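Local coordinates for proline iminopeptidase-related protein (Thermus thermophilus, PDB 2YYS) that is of unknown function but, as a member of the alpha/beta-hydrolase peptidase family S33, may have peptidase activity, at residues H102-V107 / N203-L208; A139-L144 / K164-R169. All blocks are in the same frame, centred on the assembly; numbering follows the deposited sequence.

Interaction 1 of 2, residues H102-V107 / N203-L208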
loop_
_atom_site.group_PDB
_atom_site.type_symbol
_atom_site.label_atom_id
_atom_site.label_comp_id
_atom_site.label_asym_id
_atom_site.label_seq_id
_atom_site.Cartn_x
_atom_site.Cartn_y
_atom_site.Cartn_z
ATOM N N HIS A 102 -0.854 1.246 -1.435
ATOM C CA HIS A 102 0.547 1.623 -1.442
ATOM C C HIS A 102 1.403 0.470 -0.912
ATOM O O HIS A 102 1.092 -0.130 0.112
ATOM C CB HIS A 102 0.754 2.877 -0.597
ATOM C CG HIS A 102 2.162 3.383 -0.608
ATOM N ND1 HIS A 102 2.917 3.486 0.537
ATOM C CD2 HIS A 102 2.950 3.814 -1.622
ATOM C CE1 HIS A 102 4.111 3.964 0.231
ATOM N NE2 HIS A 102 4.154 4.180 -1.072
ATOM N N GLY A 103 2.484 0.156 -1.620
ATOM C CA GLY A 103 3.396 -0.894 -1.202
ATOM C C GLY A 103 2.707 -2.241 -1.106
ATOM O O GLY A 103 2.027 -2.651 -2.049
ATOM N N PHE A 104 2.869 -2.901 0.045
ATOM C CA PHE A 104 2.235 -4.181 0.334
ATOM C C PHE A 104 0.716 -4.118 0.244
ATOM O O PHE A 104 0.075 -5.121 -0.024
ATOM C CB PHE A 104 2.634 -4.682 1.726
ATOM C CG PHE A 104 2.061 -6.032 2.069
ATOM C CD1 PHE A 104 2.320 -7.133 1.268
ATOM C CD2 PHE A 104 1.241 -6.188 3.164
ATOM C CE1 PHE A 104 1.774 -8.375 1.580
ATOM C CE2 PHE A 104 0.701 -7.414 3.482
ATOM C CZ PHE A 104 0.964 -8.505 2.699
ATOM N N GLY A 105 0.147 -2.940 0.483
ATOM C CA GLY A 105 -1.265 -2.715 0.257
ATOM C C GLY A 105 -1.751 -3.255 -1.078
ATOM O O GLY A 105 -2.908 -3.652 -1.193
ATOM N N ALA A 106 -0.880 -3.237 -2.089
ATOM C CA ALA A 106 -1.228 -3.739 -3.417
ATOM C C ALA A 106 -1.695 -5.187 -3.413
ATOM O O ALA A 106 -2.638 -5.508 -4.104
ATOM C CB ALA A 106 -0.070 -3.588 -4.378
ATOM N N VAL A 107 -1.011 -6.062 -2.677
ATOM C CA VAL A 107 -1.420 -7.470 -2.614
ATOM C C VAL A 107 -2.815 -7.579 -2.030
ATOM O O VAL A 107 -3.634 -8.375 -2.503
ATOM C CB VAL A 107 -0.446 -8.349 -1.788
ATOM C CG1 VAL A 107 -0.987 -9.773 -1.613
ATOM C CG2 VAL A 107 0.888 -8.422 -2.471
ATOM N N ASN A 203 5.070 -16.021 9.465
ATOM C CA ASN A 203 4.195 -16.786 8.587
ATOM C C ASN A 203 4.719 -16.936 7.153
ATOM O O ASN A 203 4.037 -17.518 6.329
ATOM C CB ASN A 203 2.780 -16.185 8.585
ATOM C CG ASN A 203 2.084 -16.296 9.955
ATOM O OD1 ASN A 203 2.533 -17.023 10.842
ATOM N ND2 ASN A 203 0.997 -15.547 10.133
ATOM N N GLY A 204 5.914 -16.417 6.856
ATOM C CA GLY A 204 6.563 -16.618 5.563
ATOM C C GLY A 204 6.357 -15.532 4.503
ATOM O O GLY A 204 6.389 -15.823 3.298
ATOM N N LEU A 205 6.173 -14.284 4.932
ATOM C CA LEU A 205 5.896 -13.184 4.005
ATOM C C LEU A 205 7.010 -12.985 2.981
ATOM O O LEU A 205 6.741 -12.701 1.828
ATOM C CB LEU A 205 5.693 -11.861 4.752
ATOM C CG LEU A 205 5.395 -10.632 3.864
ATOM C CD1 LEU A 205 4.043 -10.759 3.199
ATOM C CD2 LEU A 205 5.445 -9.355 4.665
ATOM N N TRP A 206 8.251 -13.129 3.410
ATOM C CA TRP A 206 9.386 -12.960 2.505
ATOM C C TRP A 206 9.530 -14.030 1.417
ATOM O O TRP A 206 10.280 -13.831 0.466
ATOM C CB TRP A 206 10.673 -12.782 3.304
ATOM C CG TRP A 206 10.672 -11.453 3.922
ATOM C CD1 TRP A 206 10.256 -11.134 5.179
ATOM C CD2 TRP A 206 11.027 -10.225 3.293
ATOM N NE1 TRP A 206 10.354 -9.779 5.384
ATOM C CE2 TRP A 206 10.823 -9.194 4.238
ATOM C CE3 TRP A 206 11.501 -9.884 2.023
ATOM C CZ2 TRP A 206 11.089 -7.850 3.954
ATOM C CZ3 TRP A 206 11.764 -8.551 1.744
ATOM C CH2 TRP A 206 11.555 -7.552 2.705
ATOM N N ARG A 207 8.801 -15.135 1.549
ATOM C CA ARG A 207 8.701 -16.126 0.475
ATOM C C ARG A 207 7.569 -15.821 -0.506
ATOM O O ARG A 207 7.469 -16.461 -1.542
ATOM C CB ARG A 207 8.518 -17.538 1.054
ATOM C CG ARG A 207 9.682 -17.994 1.927
ATOM C CD ARG A 207 9.611 -19.467 2.347
ATOM N NE ARG A 207 8.343 -19.796 3.000
ATOM C CZ ARG A 207 8.101 -19.733 4.321
ATOM N NH1 ARG A 207 9.032 -19.338 5.184
ATOM N NH2 ARG A 207 6.901 -20.068 4.785
ATOM N N LEU A 208 6.712 -14.857 -0.187
ATOM C CA LEU A 208 5.527 -14.617 -1.004
ATOM C C LEU A 208 5.874 -13.920 -2.316
ATOM O O LEU A 208 6.318 -12.776 -2.323
ATOM C CB LEU A 208 4.473 -13.803 -0.250
ATOM C CG LEU A 208 3.257 -13.397 -1.097
ATOM C CD1 LEU A 208 2.469 -14.629 -1.590
ATOM C CD2 LEU A 208 2.361 -12.451 -0.316
#
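F104 lies in the nucleophile elbow of this alpha/beta hydrolase, the sharp turn between strand 97-102 and helix 105-115, and V107 in the first turn of the helix behind it; they meet L205 and L208 of the helical insertion that follows strand 119-125. The elbow is a type II' turn from H102 to G105, bonded from G105 N to H102 O (3.0 Å). At its apex G103 has phi 60° and psi -128°, the backbone angles of the nucleophile position, which strain a serine, the residue active relatives place there, but suit the glycine found here. Next to it, F104 has CG anti to the backbone N (chi1 -178°), which turns the ring outward to the insertion. One methyl, L205 CD1, approaches the ring obliquely, 3.7 Å from F104 CE1 and 3.8 Å from F104 CZ. One turn on from F104 the branches of V107 and L208 make a looser apolar contact, V107 CG1 lying 4.5 Å from L208 CD2. No hydrogen bond joins the two segments directly, but N203 ND2 is bonded to P73 O and F76 O. P35, in the loop after strand 27-31, touches both F104 and L205, while V78 of helix 78-91 packs against F104 and V107.

On the insertion side, G204 ends helix 195-202 in a Schellman motif at positive phi. The 3-10 turn after it, with L208 N bonded to L205 O (3.0 Å), directs L205 and L208 toward F104 and V107. The R207 guanidinium has one face set against G204 CA, off toward the rim, and its NH1 forms a salt bridge with E151. This is the arrangement of an alpha/beta hydrolase with a helical cap, whose residues here pack on the flank of the nucleophile elbow and the first turn of its helix.

Interaction 2 of 2, residues A139-L144 / K164-R169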
loop_
_atom_site.group_PDB
_atom_site.type_symbol
_atom_site.label_atom_id
_atom_site.label_comp_id
_atom_site.label_asym_id
_atom_site.label_seq_id
_atom_site.Cartn_x
_atom_site.Cartn_y
_atom_site.Cartn_z
ATOM N N ALA A 139 19.658 -7.233 -0.319
ATOM C CA ALA A 139 20.960 -7.880 -0.266
ATOM C C ALA A 139 21.921 -7.161 -1.213
ATOM O O ALA A 139 23.062 -6.903 -0.867
ATOM C CB ALA A 139 20.836 -9.346 -0.643
ATOM N N GLU A 140 21.425 -6.845 -2.403
ATOM C CA GLU A 140 22.153 -6.062 -3.403
ATOM C C GLU A 140 22.544 -4.684 -2.873
ATOM O O GLU A 140 23.656 -4.231 -3.095
ATOM C CB GLU A 140 21.280 -5.923 -4.652
ATOM C CG GLU A 140 21.789 -5.005 -5.746
ATOM C CD GLU A 140 20.833 -4.974 -6.910
ATOM O OE1 GLU A 140 19.888 -4.148 -6.866
ATOM O OE2 GLU A 140 21.006 -5.794 -7.848
ATOM N N ALA A 141 21.637 -4.033 -2.156
ATOM C CA ALA A 141 21.904 -2.716 -1.595
ATOM C C ALA A 141 22.975 -2.764 -0.523
ATOM O O ALA A 141 23.646 -1.773 -0.286
ATOM C CB ALA A 141 20.625 -2.099 -1.033
ATOM N N ALA A 142 23.117 -3.919 0.127
ATOM C CA ALA A 142 24.121 -4.125 1.169
ATOM C C ALA A 142 25.470 -4.618 0.610
ATOM O O ALA A 142 26.364 -4.940 1.379
ATOM C CB ALA A 142 23.592 -5.116 2.195
ATOM N N GLY A 143 25.597 -4.706 -0.714
ATOM C CA GLY A 143 26.835 -5.123 -1.360
ATOM C C GLY A 143 27.014 -6.623 -1.573
ATOM O O GLY A 143 28.121 -7.077 -1.836
ATOM N N LEU A 144 25.923 -7.383 -1.491
ATOM C CA LEU A 144 25.957 -8.840 -1.590
ATOM C C LEU A 144 25.365 -9.328 -2.894
ATOM O O LEU A 144 24.471 -8.699 -3.457
ATOM C CB LEU A 144 25.155 -9.475 -0.451
ATOM C CG LEU A 144 25.570 -9.095 0.962
ATOM C CD1 LEU A 144 24.550 -9.600 1.959
ATOM C CD2 LEU A 144 26.959 -9.677 1.257
ATOM N N LYS A 164 16.430 -0.062 8.597
ATOM C CA LYS A 164 16.085 1.328 8.279
ATOM C C LYS A 164 17.061 1.936 7.265
ATOM O O LYS A 164 16.638 2.601 6.326
ATOM C CB LYS A 164 16.033 2.196 9.534
ATOM C CG LYS A 164 15.654 3.658 9.261
ATOM C CD LYS A 164 15.629 4.493 10.547
ATOM C CE LYS A 164 15.091 5.913 10.293
ATOM N NZ LYS A 164 15.956 6.734 9.389
ATOM N N ALA A 165 18.360 1.710 7.461
ATOM C CA ALA A 165 19.367 2.224 6.539
ATOM C C ALA A 165 19.192 1.667 5.116
ATOM O O ALA A 165 19.334 2.396 4.138
ATOM C CB ALA A 165 20.784 1.928 7.066
ATOM N N LEU A 166 18.883 0.378 4.999
ATOM C CA LEU A 166 18.712 -0.228 3.685
ATOM C C LEU A 166 17.423 0.244 3.022
ATOM O O LEU A 166 17.430 0.632 1.864
ATOM C CB LEU A 166 18.724 -1.748 3.781
ATOM C CG LEU A 166 20.050 -2.394 4.171
ATOM C CD1 LEU A 166 19.843 -3.889 4.370
ATOM C CD2 LEU A 166 21.134 -2.155 3.145
ATOM N N PHE A 167 16.314 0.202 3.750
ATOM C CA PHE A 167 15.037 0.643 3.187
ATOM C C PHE A 167 15.078 2.134 2.836
ATOM O O PHE A 167 14.505 2.536 1.837
ATOM C CB PHE A 167 13.855 0.321 4.122
ATOM C CG PHE A 167 13.325 -1.092 3.977
ATOM C CD1 PHE A 167 12.610 -1.475 2.845
ATOM C CD2 PHE A 167 13.544 -2.036 4.969
ATOM C CE1 PHE A 167 12.126 -2.777 2.711
ATOM C CE2 PHE A 167 13.061 -3.335 4.841
ATOM C CZ PHE A 167 12.353 -3.706 3.715
ATOM N N ASP A 168 15.786 2.941 3.630
ATOM C CA ASP A 168 15.880 4.386 3.376
ATOM C C ASP A 168 16.558 4.647 2.017
ATOM O O ASP A 168 16.144 5.523 1.255
ATOM C CB ASP A 168 16.688 5.104 4.474
ATOM C CG ASP A 168 15.861 5.443 5.736
ATOM O OD1 ASP A 168 14.631 5.195 5.788
ATOM O OD2 ASP A 168 16.398 5.977 6.741
ATOM N N ARG A 169 17.594 3.865 1.727
ATOM C CA ARG A 169 18.321 3.975 0.460
ATOM C C ARG A 169 17.432 3.619 -0.736
ATOM O O ARG A 169 17.415 4.325 -1.753
ATOM C CB ARG A 169 19.551 3.068 0.488
ATOM C CG ARG A 169 20.726 3.595 -0.279
ATOM C CD ARG A 169 22.022 2.799 -0.046
ATOM N NE ARG A 169 22.420 2.921 1.347
ATOM C CZ ARG A 169 22.921 1.951 2.103
ATOM N NH1 ARG A 169 23.143 0.725 1.637
ATOM N NH2 ARG A 169 23.216 2.233 3.358
#
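A141, in the last turn of helix 131-141, comes to 6.7 Å CA to CA from L166 on the side of helix 163-171, where the end of one cap helix abuts the flank of another. The helix end is a Schellman motif: G143 takes positive phi (88°), and the chain turns back with L144 N bonded to A139 O (3.0 Å) and G143 N to E140 O (3.1 Å). Just before this turn, A141 and A142 meet L166, small residues that let the other helix come close.

A single methyl carries the apolar part. L166 has CG beside its backbone N and anti to its carbonyl carbon (chi1 -68°), and chi2 extends CD1, leaving CD2 as the branch that rests against the alanine pair. There CD2 lies 4.0 Å from A142 CB and 4.2 Å from A141 CB, and it also packs on the peptide between the two residues, 4.1 Å from A141 C. A157 of helix 150-160 and L138 also touch L166, so this leucine sits where three helices converge.

R169, one turn further on, has its chain bent at chi3 (-64°), which folds the guanidinium back along its own helix, with A165 O above one face and offset toward the rim. The A141 carbonyl lies at the edge of the guanidinium, near its plane, and the negative end of helix 131-141 would probably favour a positive charge here. The firmer hold on the group is a salt bridge from R169 NH2 to E161 OE1, while the other terminal nitrogen, R169 NH1, stands 3.2 Å from A141 O.

Interaction 2 lies wholly within the helical cap, whereas interaction 1 joins that cap to the hydrolase core; along the chain, residues 139-169 fall between the two halves of interaction 1. Their centres are about 18 Å apart, yet aromatic side chains connect them: W206 CH2, from the 203-208 turn, packs 4.1 Å from F167 CZ, and L138 touches both of these rings as well as L166. Beside interaction 1, the side chain of L205 is about 6 Å from a bound glycerol, probably from the crystallisation liquor. G103 stands at the nucleophile position of the fold, and H102, just before it, donates from NE2 to H255 O.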